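Local coordinates for protein glutathione s-transferase (Haemonchus contortus, PDB 2WS2) that probably catalyses the conjugation of glutathione to electrophilic substrates, releasing a halide and forming S-substituted glutathione, and may also act as a glutathione peroxidase, at residues P62-I67 / Q94-L99; Y159-G164 / K180-K185. All blocks are in the same frame, centred on the assembly; numbering follows the deposited sequence.

Interaction 1 (P62-I67 / Q94-L99); sequences PQSVAI and QFKDFL
K96 reaches across from helix 82-100 and lays its ammonium end against V65, with NZ 3.3 Å from V65 CG2. The same nitrogen stops 4.0 Å from S64 OG, too far to be counted as a hydrogen bond, so nothing polar joins the two segments directly. Lysine and valine run alongside each other, headed opposite ways, and the valine methyl meets the end of the lysine, not its shaft. On V65, CG1 stands anti to the backbone N (chi1 -169°), which sets CG2 anti to the carbonyl carbon, beside the backbone N, and toward K96. The K96 chain bends at chi2 (85°) and again at chi4, spanning helices whose nearest CA atoms, those of V65 and K96, are still 9.7 Å apart. Y159 of helix 155-162 packs on both side chains. The contact bridges the thioredoxin-like N-terminal domain and the helical domain of the GST fold. Q63, at the N-cap of helix 64-75, and S64 match the Gln-Ser pair that in related transferases holds the gamma-glutamyl end of glutathione, and probably do so here. Q63 NE2 is hydrogen-bonded to Q94 OE1 and D97 OD1 of the second subunit, which ties the helix start to the dimer interface. Only 84 Å² is buried, and an ammonium against a methyl, near the partly positive N-terminal end of a helix, probably gains nothing from charge: the touch is van der Waals contact.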
loop_
_atom_site.group_PDB
_atom_site.type_symbol
_atom_site.label_atom_id
_atom_site.label_comp_id
_atom_site.label_asym_id
_atom_site.label_seq_id
_atom_site.Cartn_x
_atom_site.Cartn_y
_atom_site.Cartn_z
ATOM N N PRO A 62 11.159 5.544 5.958
ATOM C CA PRO A 62 10.983 5.293 4.542
ATOM C C PRO A 62 9.541 5.043 4.062
ATOM O O PRO A 62 8.660 4.826 4.877
ATOM C CB PRO A 62 11.824 4.047 4.304
ATOM C CG PRO A 62 11.714 3.247 5.641
ATOM C CD PRO A 62 11.369 4.292 6.733
ATOM N N GLN A 63 9.355 5.120 2.731
ATOM C CA GLN A 63 8.243 4.558 1.953
ATOM C C GLN A 63 7.118 5.623 1.910
ATOM O O GLN A 63 6.727 6.127 2.947
ATOM C CB GLN A 63 7.742 3.192 2.492
ATOM C CG GLN A 63 8.501 1.909 2.007
ATOM C CD GLN A 63 8.055 1.381 0.630
ATOM O OE1 GLN A 63 7.095 1.857 0.043
ATOM N NE2 GLN A 63 8.778 0.394 0.114
ATOM N N SER A 64 6.645 5.966 0.708
ATOM C CA SER A 64 5.755 7.145 0.531
ATOM C C SER A 64 4.476 7.163 1.371
ATOM O O SER A 64 4.267 8.109 2.088
ATOM C CB SER A 64 5.454 7.456 -0.956
ATOM O OG SER A 64 5.243 6.295 -1.748
ATOM N N VAL A 65 3.681 6.100 1.297
ATOM C CA VAL A 65 2.384 5.910 2.020
ATOM C C VAL A 65 2.563 5.845 3.577
ATOM O O VAL A 65 1.991 6.669 4.314
ATOM C CB VAL A 65 1.594 4.710 1.450
ATOM C CG1 VAL A 65 0.121 4.658 1.982
ATOM C CG2 VAL A 65 1.521 4.813 -0.052
ATOM N N ALA A 66 3.437 4.950 4.057
ATOM C CA ALA A 66 3.942 5.082 5.439
ATOM C C ALA A 66 4.033 6.532 5.940
ATOM O O ALA A 66 3.342 6.931 6.888
ATOM C CB ALA A 66 5.314 4.414 5.566
ATOM N N ILE A 67 4.895 7.320 5.289
ATOM C CA ILE A 67 5.195 8.695 5.659
ATOM C C ILE A 67 3.939 9.597 5.586
ATOM O O ILE A 67 3.669 10.332 6.527
ATOM C CB ILE A 67 6.373 9.311 4.773
ATOM C CG1 ILE A 67 7.674 8.469 4.887
ATOM C CG2 ILE A 67 6.617 10.760 5.174
ATOM C CD1 ILE A 67 8.768 8.726 3.726
ATOM N N GLN A 94 -6.841 1.859 -2.828
ATOM C CA GLN A 94 -7.583 1.583 -4.046
ATOM C C GLN A 94 -7.107 2.488 -5.200
ATOM O O GLN A 94 -6.997 2.047 -6.349
ATOM C CB GLN A 94 -9.077 1.804 -3.813
ATOM C CG GLN A 94 -9.927 1.655 -5.066
ATOM C CD GLN A 94 -10.073 0.196 -5.451
ATOM O OE1 GLN A 94 -9.892 -0.695 -4.612
ATOM N NE2 GLN A 94 -10.422 -0.059 -6.690
ATOM N N PHE A 95 -6.876 3.759 -4.889
ATOM C CA PHE A 95 -6.334 4.702 -5.878
ATOM C C PHE A 95 -4.968 4.207 -6.354
ATOM O O PHE A 95 -4.697 4.131 -7.556
ATOM C CB PHE A 95 -6.268 6.126 -5.294
ATOM C CG PHE A 95 -5.420 7.065 -6.080
ATOM C CD1 PHE A 95 -5.873 7.589 -7.297
ATOM C CD2 PHE A 95 -4.148 7.419 -5.627
ATOM C CE1 PHE A 95 -5.095 8.456 -8.046
ATOM C CE2 PHE A 95 -3.337 8.319 -6.368
ATOM C CZ PHE A 95 -3.819 8.826 -7.591
ATOM N N LYS A 96 -4.144 3.785 -5.398
ATOM C CA LYS A 96 -2.836 3.236 -5.713
ATOM C C LYS A 96 -2.911 2.048 -6.691
ATOM O O LYS A 96 -2.083 1.947 -7.585
ATOM C CB LYS A 96 -2.101 2.860 -4.417
ATOM C CG LYS A 96 -0.606 3.112 -4.457
ATOM C CD LYS A 96 -0.298 4.569 -4.082
ATOM C CE LYS A 96 1.155 4.906 -4.241
ATOM N NZ LYS A 96 1.575 5.894 -3.175
ATOM N N ASP A 97 -3.893 1.152 -6.540
ATOM C CA ASP A 97 -4.027 0.021 -7.479
ATOM C C ASP A 97 -4.485 0.526 -8.841
ATOM O O ASP A 97 -4.317 -0.148 -9.860
ATOM C CB ASP A 97 -5.040 -1.023 -6.987
ATOM C CG ASP A 97 -4.511 -1.877 -5.826
ATOM O OD1 ASP A 97 -3.293 -1.861 -5.560
ATOM O OD2 ASP A 97 -5.334 -2.578 -5.183
ATOM N N PHE A 98 -5.106 1.698 -8.846
ATOM C CA PHE A 98 -5.536 2.302 -10.089
ATOM C C PHE A 98 -4.287 2.808 -10.773
ATOM O O PHE A 98 -4.114 2.579 -11.956
ATOM C CB PHE A 98 -6.550 3.415 -9.850
ATOM C CG PHE A 98 -6.793 4.313 -11.065
ATOM C CD1 PHE A 98 -7.546 3.863 -12.147
ATOM C CD2 PHE A 98 -6.290 5.601 -11.098
ATOM C CE1 PHE A 98 -7.782 4.684 -13.257
ATOM C CE2 PHE A 98 -6.541 6.449 -12.209
ATOM C CZ PHE A 98 -7.288 5.975 -13.283
ATOM N N LEU A 99 -3.422 3.472 -10.016
ATOM C CA LEU A 99 -2.092 3.879 -10.489
ATOM C C LEU A 99 -1.292 2.764 -11.171
ATOM O O LEU A 99 -0.753 2.973 -12.252
ATOM C CB LEU A 99 -1.281 4.509 -9.353
ATOM C CG LEU A 99 -1.046 6.003 -9.566
ATOM C CD1 LEU A 99 -2.371 6.734 -9.824
ATOM C CD2 LEU A 99 -0.224 6.672 -8.452
#

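Interaction 2 (Y159-G164 / K180-K185); sequences YVAEMG and KAHAEK. Unlike the reference sequence in segment 159-164: G164 (reference Thr).
V160 comes first, turning CG2 to the imidazole of H182, 4.4 Å from its ND1 and oblique to the ring. Its chi1 of 8° almost eclipses CG1 with the backbone N, an awkward torsion for a valine in a helix. L148 packs on both V160 and H182, adding an apolar neighbour from a loop. The ring gets to this place because its CG lies anti to the backbone N (chi1 172°), which swings it off helix 177-186 toward helix 155-162. Its far nitrogen, NE2, is hydrogen-bonded to D157 OD1 in the opening turn of that same helix, a bond that probably holds the rotation of the ring, with ND1 on the side nearer the methyls. Next along, A161 makes the tightest touch: its CB is 3.5 Å from A183 CB. Each methyl also sits 3.6 Å from the other residue's alpha carbon, as A161 CB does from A183 CA. With two alanines facing, the backbones come very near: A161 CA and A183 CA are 4.2 Å apart. This alanine-to-alanine crossing joins two helices of the all-helical C-terminal domain of the GST fold, the buried helix 155-162 and the more peripheral helix 177-186. Y173, from a loop, packs on A183 as well. A161 CB also lies 4.3 Å from H182 ND1, so one methyl serves both partners. The CB of E162 points away from helix 177-186, and its OE2 forms a salt bridge with R199 near the C-terminus.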
loop_
_atom_site.group_PDB
_atom_site.type_symbol
_atom_site.label_atom_id
_atom_site.label_comp_id
_atom_site.label_asym_id
_atom_site.label_seq_id
_atom_site.Cartn_x
_atom_site.Cartn_y
_atom_site.Cartn_z
ATOM N N TYR A 159 -4.675 12.376 -2.632
ATOM C CA TYR A 159 -4.078 11.457 -3.598
ATOM C C TYR A 159 -4.867 11.438 -4.891
ATOM O O TYR A 159 -4.306 11.386 -5.973
ATOM C CB TYR A 159 -4.017 10.036 -3.038
ATOM C CG TYR A 159 -2.686 9.642 -2.424
ATOM C CD1 TYR A 159 -1.596 9.310 -3.224
ATOM C CD2 TYR A 159 -2.545 9.525 -1.040
ATOM C CE1 TYR A 159 -0.370 8.920 -2.670
ATOM C CE2 TYR A 159 -1.302 9.121 -0.469
ATOM C CZ TYR A 159 -0.244 8.821 -1.289
ATOM O OH TYR A 159 0.956 8.458 -0.728
ATOM N N VAL A 160 -6.181 11.431 -4.797
ATOM C CA VAL A 160 -6.922 11.263 -6.024
ATOM C C VAL A 160 -7.024 12.593 -6.797
ATOM O O VAL A 160 -7.070 12.586 -8.020
ATOM C CB VAL A 160 -8.265 10.467 -5.828
ATOM C CG1 VAL A 160 -8.548 10.236 -4.370
ATOM C CG2 VAL A 160 -9.483 11.114 -6.573
ATOM N N ALA A 161 -6.998 13.701 -6.074
ATOM C CA ALA A 161 -7.236 15.035 -6.673
ATOM C C ALA A 161 -5.989 15.532 -7.399
ATOM O O ALA A 161 -6.080 16.320 -8.371
ATOM C CB ALA A 161 -7.684 16.047 -5.599
ATOM N N GLU A 162 -4.818 15.063 -6.935
ATOM C CA GLU A 162 -3.534 15.358 -7.556
ATOM C C GLU A 162 -3.309 14.665 -8.919
ATOM O O GLU A 162 -2.616 15.204 -9.751
ATOM C CB GLU A 162 -2.382 15.107 -6.549
ATOM C CG GLU A 162 -0.959 15.224 -7.063
ATOM C CD GLU A 162 -0.596 16.628 -7.622
ATOM O OE1 GLU A 162 0.178 16.666 -8.595
ATOM O OE2 GLU A 162 -1.054 17.665 -7.084
ATOM N N MET A 163 -3.909 13.508 -9.171
ATOM C CA MET A 163 -3.860 12.898 -10.511
ATOM C C MET A 163 -4.569 13.723 -11.601
ATOM O O MET A 163 -4.744 13.257 -12.743
ATOM C CB MET A 163 -4.437 11.480 -10.472
ATOM C CG MET A 163 -5.903 11.368 -10.744
ATOM S SD MET A 163 -6.232 10.089 -11.971
ATOM C CE MET A 163 -4.628 9.932 -12.779
ATOM N N GLY A 164 -4.993 14.930 -11.237
ATOM C CA GLY A 164 -5.473 15.925 -12.211
ATOM C C GLY A 164 -4.339 16.570 -12.999
ATOM O O GLY A 164 -4.573 17.337 -13.953
ATOM N N LYS A 180 -14.241 15.412 -11.121
ATOM C CA LYS A 180 -13.645 16.699 -11.501
ATOM C C LYS A 180 -13.847 17.796 -10.466
ATOM O O LYS A 180 -12.951 18.533 -10.172
ATOM C CB LYS A 180 -14.085 17.142 -12.931
ATOM C CG LYS A 180 -13.507 18.502 -13.357
ATOM C CD LYS A 180 -13.714 18.722 -14.860
ATOM C CE LYS A 180 -13.787 20.222 -15.227
ATOM N NZ LYS A 180 -14.606 20.381 -16.505
ATOM N N ALA A 181 -15.013 17.881 -9.865
ATOM C CA ALA A 181 -15.271 18.945 -8.891
ATOM C C ALA A 181 -14.671 18.661 -7.509
ATOM O O ALA A 181 -14.427 19.568 -6.718
ATOM C CB ALA A 181 -16.757 19.166 -8.767
ATOM N N HIS A 182 -14.458 17.393 -7.204
ATOM C CA HIS A 182 -13.793 17.052 -5.944
ATOM C C HIS A 182 -12.441 17.723 -5.940
ATOM O O HIS A 182 -12.087 18.467 -5.014
ATOM C CB HIS A 182 -13.675 15.514 -5.783
ATOM C CG HIS A 182 -12.840 15.093 -4.606
ATOM N ND1 HIS A 182 -11.633 14.447 -4.757
ATOM C CD2 HIS A 182 -13.010 15.266 -3.274
ATOM C CE1 HIS A 182 -11.108 14.212 -3.568
ATOM N NE2 HIS A 182 -11.917 14.709 -2.651
ATOM N N ALA A 183 -11.711 17.484 -7.015
ATOM C CA ALA A 183 -10.331 17.893 -7.147
ATOM C C ALA A 183 -10.212 19.414 -7.319
ATOM O O ALA A 183 -9.180 19.987 -6.996
ATOM C CB ALA A 183 -9.675 17.151 -8.310
ATOM N N GLU A 184 -11.281 20.063 -7.799
ATOM C CA GLU A 184 -11.321 21.523 -7.795
ATOM C C GLU A 184 -11.442 21.963 -6.338
ATOM O O GLU A 184 -10.696 22.822 -5.883
ATOM C CB GLU A 184 -12.503 22.072 -8.618
ATOM C CG GLU A 184 -12.242 22.196 -10.087
ATOM C CD GLU A 184 -13.320 22.995 -10.793
ATOM O OE1 GLU A 184 -12.958 23.990 -11.453
ATOM O OE2 GLU A 184 -14.533 22.648 -10.658
ATOM N N LYS A 185 -12.366 21.343 -5.611
ATOM C CA LYS A 185 -12.643 21.684 -4.195
ATOM C C LYS A 185 -11.455 21.430 -3.279
ATOM O O LYS A 185 -11.139 22.237 -2.402
ATOM C CB LYS A 185 -13.887 20.908 -3.700
ATOM C CG LYS A 185 -14.213 21.022 -2.225
ATOM C CD LYS A 185 -15.130 19.851 -1.786
ATOM C CE LYS A 185 -15.746 20.071 -0.410
ATOM N NZ LYS A 185 -16.319 21.447 -0.094
#

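Helix 155-162 is the common neighbour: one side meets helix 177-186 in interaction 2, while Y159 and, further along the chain, M163 meet the partners of interaction 1. The centres are 16 Å apart, yet the segments touch. F95 CZ comes to 3.1 Å from Y159 O, and F98 CE2 packs 3.7 Å from M163 SD. The phenol oxygen, Y159 OH, lies 3.6 Å from K96 NZ and 3.8 Å from V65 CG2, right at the junction of the two domains. Interaction 1 includes the probable glutathione-binding pair Q63-S64, and Q63 also bonds to the second subunit; interaction 2 is buried within the helical domain, and no other chain touches it.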